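Local coordinates for protein probable LacI-family transcriptional regulator (PDB 3BIL) that probably acts as a LacI-family transcriptional regulator, binding DNA at cis-regulatory sites of Corynebacterium glutamicum, at residues 288-293 with 325-330; 244-249 with 272-277. All coordinates share one frame; numbering follows the deposited sequence. Where two conformers were deposited one is given.

Contact 1 (288-293 with 325-330)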
loop_
_atom_site.group_PDB
_atom_site.type_symbol
_atom_site.label_atom_id
_atom_site.label_comp_id
_atom_site.label_asym_id
_atom_site.label_seq_id
_atom_site.Cartn_x
_atom_site.Cartn_y
_atom_site.Cartn_z
ATOM N N PRO A 288 7.858 17.425 -5.632
ATOM C CA PRO A 288 7.285 16.170 -6.069
ATOM C C PRO A 288 8.261 15.385 -6.946
ATOM O O PRO A 288 9.166 15.975 -7.539
ATOM C CB PRO A 288 6.039 16.622 -6.831
ATOM C CG PRO A 288 5.681 17.939 -6.141
ATOM C CD PRO A 288 7.006 18.575 -5.981
ATOM N N LEU A 289 8.078 14.067 -7.006
ATOM C CA LEU A 289 9.032 13.208 -7.641
ATOM C C LEU A 289 8.708 12.950 -9.093
ATOM O O LEU A 289 7.650 12.445 -9.404
ATOM C CB LEU A 289 9.093 11.863 -6.930
ATOM C CG LEU A 289 10.298 11.443 -6.135
ATOM C CD1 LEU A 289 10.504 12.366 -4.935
ATOM C CD2 LEU A 289 9.994 10.045 -5.696
ATOM N N THR A 290 9.654 13.242 -9.974
ATOM C CA THR A 290 9.591 12.705 -11.293
ATOM C C THR A 290 9.584 11.160 -11.178
ATOM O O THR A 290 10.413 10.576 -10.523
ATOM C CB THR A 290 10.745 13.259 -12.109
ATOM O OG1 THR A 290 10.673 14.700 -12.121
ATOM C CG2 THR A 290 10.691 12.740 -13.547
ATOM N N VAL A 291 8.652 10.495 -11.826
ATOM C CA VAL A 291 8.565 9.049 -11.741
ATOM C C VAL A 291 8.170 8.478 -13.095
ATOM O O VAL A 291 7.672 9.190 -13.983
ATOM C CB VAL A 291 7.477 8.556 -10.725
ATOM C CG1 VAL A 291 7.870 8.850 -9.217
ATOM C CG2 VAL A 291 6.077 9.109 -11.050
ATOM N N ILE A 292 8.390 7.173 -13.228
ATOM C CA ILE A 292 8.010 6.432 -14.384
ATOM C C ILE A 292 6.717 5.714 -14.074
ATOM O O ILE A 292 6.637 4.907 -13.165
ATOM C CB ILE A 292 9.155 5.505 -14.841
ATOM C CG1 ILE A 292 10.295 6.375 -15.408
ATOM C CG2 ILE A 292 8.662 4.514 -15.900
ATOM C CD1 ILE A 292 11.546 5.582 -15.760
ATOM N N ASP A 293 5.675 6.061 -14.805
ATOM C CA ASP A 293 4.390 5.459 -14.571
ATOM C C ASP A 293 4.240 4.259 -15.504
ATOM O O ASP A 293 4.626 4.301 -16.660
ATOM C CB ASP A 293 3.280 6.512 -14.756
ATOM C CG ASP A 293 1.863 5.907 -14.852
ATOM O OD1 ASP A 293 1.650 4.740 -14.499
ATOM O OD2 ASP A 293 0.937 6.602 -15.288
ATOM N N THR A 325 5.231 2.650 -21.189
ATOM C CA THR A 325 5.508 3.211 -19.901
ATOM C C THR A 325 5.731 4.708 -20.130
ATOM O O THR A 325 6.097 5.098 -21.247
ATOM C CB THR A 325 6.748 2.520 -19.384
ATOM O OG1 THR A 325 6.509 2.046 -18.059
ATOM C CG2 THR A 325 7.972 3.403 -19.443
ATOM N N ALA A 326 5.467 5.559 -19.130
ATOM C CA ALA A 326 5.568 6.995 -19.384
ATOM C C ALA A 326 6.265 7.764 -18.275
ATOM O O ALA A 326 6.211 7.357 -17.128
ATOM C CB ALA A 326 4.175 7.575 -19.686
ATOM N N LEU A 327 6.940 8.850 -18.620
ATOM C CA LEU A 327 7.567 9.744 -17.635
ATOM C C LEU A 327 6.638 10.920 -17.209
ATOM O O LEU A 327 6.315 11.779 -18.022
ATOM C CB LEU A 327 8.866 10.306 -18.209
ATOM C CG LEU A 327 9.702 11.164 -17.268
ATOM C CD1 LEU A 327 10.400 10.286 -16.233
ATOM C CD2 LEU A 327 10.765 11.891 -18.068
ATOM N N ILE A 328 6.236 10.948 -15.933
ATOM C CA ILE A 328 5.541 12.047 -15.326
ATOM C C ILE A 328 6.599 13.050 -14.815
ATOM O O ILE A 328 7.274 12.800 -13.820
ATOM C CB ILE A 328 4.646 11.541 -14.143
ATOM C CG1 ILE A 328 3.895 10.252 -14.488
ATOM C CG2 ILE A 328 3.662 12.607 -13.661
ATOM C CD1 ILE A 328 3.043 10.267 -15.740
ATOM N N HIS A 329 6.738 14.170 -15.489
ATOM C CA HIS A 329 7.715 15.180 -15.098
ATOM C C HIS A 329 7.171 16.004 -13.943
ATOM O O HIS A 329 6.129 16.664 -14.053
ATOM C CB HIS A 329 8.102 16.077 -16.292
ATOM C CG HIS A 329 9.394 16.824 -16.108
ATOM N ND1 HIS A 329 10.072 17.404 -17.159
ATOM C CD2 HIS A 329 10.116 17.101 -14.995
ATOM C CE1 HIS A 329 11.155 18.002 -16.701
ATOM N NE2 HIS A 329 11.204 17.834 -15.391
ATOM N N ARG A 330 7.877 15.922 -12.815
ATOM C CA ARG A 330 7.519 16.711 -11.654
ATOM C C ARG A 330 8.683 17.609 -11.284
ATOM O O ARG A 330 9.183 18.307 -12.164
ATOM C CB ARG A 330 7.078 15.855 -10.521
ATOM C CG ARG A 330 5.901 14.973 -10.885
ATOM C CD ARG A 330 5.078 14.733 -9.611
ATOM N NE ARG A 330 3.984 13.805 -9.850
ATOM C CZ ARG A 330 3.956 12.544 -9.483
ATOM N NH1 ARG A 330 4.961 12.012 -8.798
ATOM N NH2 ARG A 330 2.894 11.818 -9.776
#
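V291, I292 and D293 pair antiparallel with I328, L327 and A326, joining short strand 291-293 to the end of strand 322-328 in the central sheet of the periplasmic-binding-protein-like domain. The local strand directions open to 137°, well short of straight antiparallel. D293 and A326 form a hydrogen-bonded pair: D293 N reaches A326 O at 2.7 Å, and A326 N returns to D293 O at 2.9 Å. That same D293 O takes a second donor, T325 OG1, at 3.3 Å from above the carbonyl plane. At the next hydrogen-bonded pair, I328 N donates to V291 O at 3.0 Å, while the return bond from V291 N to I328 O is weak. I292 and L327 put their side chains on one face, against I172, A175 and L178 of helix 169-181. On the other face CG1 of I328 lies against CB of D293, whose OD1 is taken by the backbone N of N295.

Past the regular pairing, side chains take over. T290 holds OG1 beside its backbone N and anti to the carbonyl carbon (chi1 -58°), where it accepts from R330 N at 3.1 Å; CG2, anti to the N, meets L327 CD1 at 3.6 Å. R330 runs extended from CG to NE, its CD against P288 CB at 3.5 Å. Its stem passes alongside the L289 carbonyl, and its guanidinium folds back so that NH1 comes to 2.8 Å from L289 O, but the N-H is bent to 126° and the bond is weak. P288 also packs on H261 of the second subunit. The join is thus fixed mainly by backbone bonds at the D293 end, and at the other by a threonine hydroxyl and an arginine stem standing in for strand pairing.

Contact 2 (244-249 with 272-277); sequences TLFAGD and SVIGFD
F246 and I274 make the tight part of this contact, side by side on one face of two parallel strands, 244-247 and 272-276, whose axes diverge by only 6°. F246 holds CG anti to its backbone N (chi1 -178°), and the ring lies over the isoleucine so that I274 CG2 sits 4.1 Å from the F246 ring centroid, 5° off the ring normal. This is a CH-pi contact square on the face. At the root of the ring, F246 CG meets I274 CB at 3.9 Å. Beneath them the backbones are stitched by alternating bonds. L245 gives its N-H to S272 O at 2.8 Å and takes I274 N on its own carbonyl; A247 N then bonds I274 O at 3.0 Å.

Beyond A247 the strand pairing stops and the contact loosens. F276 leaves its backbone toward segment 244-249, and its ring reaches the turn after A247: CD1 meets A247 O at 3.6 Å close to the ring plane, while G248 O stands over one face, offset toward the rim. D249, partly exposed, touches F276 through its backbone N, but its CB leaves the backbone away from segment 272-277. Its OD1 remains 5.3 Å from D277 OD2, so the two carboxylates do not meet; D277 OD2 instead bonds to S250 OG, and D249 OD1 has a long, weak ion pair with R202.

D249 is the N-cap residue of helix 250-262, the crossover helix of this beta-alpha-beta unit, though its side chain makes no capping bond. That helix covers the face carrying L245 and V273, through V256 and, for L245, C260. Helix 169-181 covers the face of T244, F246 and I274 with L179. Strand 187-190 flanks 244-247, and strand 291-293 lies along 272-276.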
loop_
_atom_site.group_PDB
_atom_site.type_symbol
_atom_site.label_atom_id
_atom_site.label_comp_id
_atom_site.label_asym_id
_atom_site.label_seq_id
_atom_site.Cartn_x
_atom_site.Cartn_y
_atom_site.Cartn_z
ATOM N N THR A 244 22.389 11.597 -9.024
ATOM C CA THR A 244 21.021 11.242 -9.313
ATOM C C THR A 244 20.779 9.809 -8.864
ATOM O O THR A 244 21.626 8.927 -9.053
ATOM C CB THR A 244 20.678 11.413 -10.829
ATOM O OG1 THR A 244 20.547 12.815 -11.136
ATOM C CG2 THR A 244 19.325 10.742 -11.213
ATOM N N LEU A 245 19.630 9.566 -8.241
ATOM C CA LEU A 245 19.314 8.216 -7.859
ATOM C C LEU A 245 18.089 7.816 -8.662
ATOM O O LEU A 245 17.092 8.532 -8.695
ATOM C CB LEU A 245 19.140 8.095 -6.340
ATOM C CG LEU A 245 20.432 8.443 -5.548
ATOM C CD1 LEU A 245 20.194 8.689 -4.009
ATOM C CD2 LEU A 245 21.534 7.386 -5.777
ATOM N N PHE A 246 18.178 6.681 -9.332
ATOM C CA PHE A 246 17.202 6.328 -10.309
ATOM C C PHE A 246 16.799 4.918 -9.889
ATOM O O PHE A 246 17.482 3.941 -10.127
ATOM C CB PHE A 246 17.828 6.472 -11.729
ATOM C CG PHE A 246 16.887 6.173 -12.907
ATOM C CD1 PHE A 246 17.063 6.839 -14.112
ATOM C CD2 PHE A 246 15.912 5.205 -12.841
ATOM C CE1 PHE A 246 16.287 6.570 -15.188
ATOM C CE2 PHE A 246 15.142 4.915 -13.906
ATOM C CZ PHE A 246 15.317 5.590 -15.093
ATOM N N ALA A 247 15.689 4.825 -9.190
ATOM C CA ALA A 247 15.246 3.545 -8.672
ATOM C C ALA A 247 14.561 2.836 -9.775
ATOM O O ALA A 247 13.979 3.477 -10.632
ATOM C CB ALA A 247 14.263 3.794 -7.584
ATOM N N GLY A 248 14.549 1.519 -9.733
ATOM C CA GLY A 248 13.866 0.738 -10.758
ATOM C C GLY A 248 12.668 0.001 -10.222
ATOM O O GLY A 248 12.131 -0.839 -10.933
ATOM N N ASP A 249 12.266 0.303 -8.968
ATOM C CA ASP A 249 11.074 -0.301 -8.300
ATOM C C ASP A 249 10.348 0.634 -7.354
ATOM O O ASP A 249 10.946 1.579 -6.854
ATOM C CB ASP A 249 11.490 -1.527 -7.470
ATOM C CG ASP A 249 11.397 -2.780 -8.263
ATOM O OD1 ASP A 249 10.722 -2.712 -9.307
ATOM O OD2 ASP A 249 11.995 -3.817 -7.886
ATOM N N SER A 272 19.269 14.628 -7.436
ATOM C CA SER A 272 18.110 14.366 -8.272
ATOM C C SER A 272 17.562 12.965 -8.031
ATOM O O SER A 272 18.337 12.053 -7.853
ATOM C CB SER A 272 18.448 14.510 -9.771
ATOM O OG SER A 272 18.880 15.838 -10.059
ATOM N N VAL A 273 16.230 12.790 -8.082
ATOM C CA VAL A 273 15.643 11.457 -7.979
ATOM C C VAL A 273 14.721 11.166 -9.164
ATOM O O VAL A 273 13.966 12.030 -9.589
ATOM C CB VAL A 273 14.891 11.249 -6.626
ATOM C CG1 VAL A 273 14.241 9.851 -6.539
ATOM C CG2 VAL A 273 15.855 11.385 -5.493
ATOM N N ILE A 274 14.814 9.947 -9.685
ATOM C CA ILE A 274 13.791 9.389 -10.530
ATOM C C ILE A 274 13.202 8.173 -9.834
ATOM O O ILE A 274 13.952 7.252 -9.501
ATOM C CB ILE A 274 14.326 8.922 -11.906
ATOM C CG1 ILE A 274 15.143 10.028 -12.593
ATOM C CG2 ILE A 274 13.153 8.453 -12.783
ATOM C CD1 ILE A 274 14.334 11.193 -13.147
ATOM N N GLY A 275 11.872 8.166 -9.632
ATOM C CA GLY A 275 11.217 7.092 -8.904
ATOM C C GLY A 275 10.527 6.172 -9.839
ATOM O O GLY A 275 10.397 6.474 -11.000
ATOM N N PHE A 276 10.062 5.044 -9.338
ATOM C CA PHE A 276 9.314 4.123 -10.181
ATOM C C PHE A 276 7.953 3.855 -9.549
ATOM O O PHE A 276 7.888 3.610 -8.344
ATOM C CB PHE A 276 10.091 2.828 -10.398
ATOM C CG PHE A 276 10.114 2.351 -11.857
ATOM C CD1 PHE A 276 11.174 2.693 -12.702
ATOM C CD2 PHE A 276 9.078 1.560 -12.371
ATOM C CE1 PHE A 276 11.216 2.258 -14.035
ATOM C CE2 PHE A 276 9.091 1.129 -13.714
ATOM C CZ PHE A 276 10.163 1.477 -14.547
ATOM N N ASP A 277 6.891 3.926 -10.370
ATOM C CA ASP A 277 5.471 3.828 -9.961
ATOM C C ASP A 277 4.844 5.021 -9.228
ATOM O O ASP A 277 5.514 5.935 -8.761
ATOM C CB ASP A 277 5.148 2.508 -9.255
ATOM C CG ASP A 277 5.704 1.326 -10.003
ATOM O OD1 ASP A 277 5.167 0.983 -11.091
ATOM O OD2 ASP A 277 6.711 0.769 -9.518
#

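In the fold
Along the chain contact 2 is complete before the first strand of contact 1 begins, and their centres lie about 9 Å apart on one sheet. Strands 272-276 and 291-293, consecutive in sequence, are also neighbours in the sheet: T290 O probably accepts a hydrogen bond from G275 N, and I292 O one from D277 N. The order across is therefore 244-247, 272-276, 291-293 and 322-328, with the last alone reversed. I292 packs against F276 as well, and helix 169-181 touches both contacts, so they share a core. The parallel strands end on one side, where relatives in the LacI family bind effectors between two subdomains; whether this protein does so is unknown.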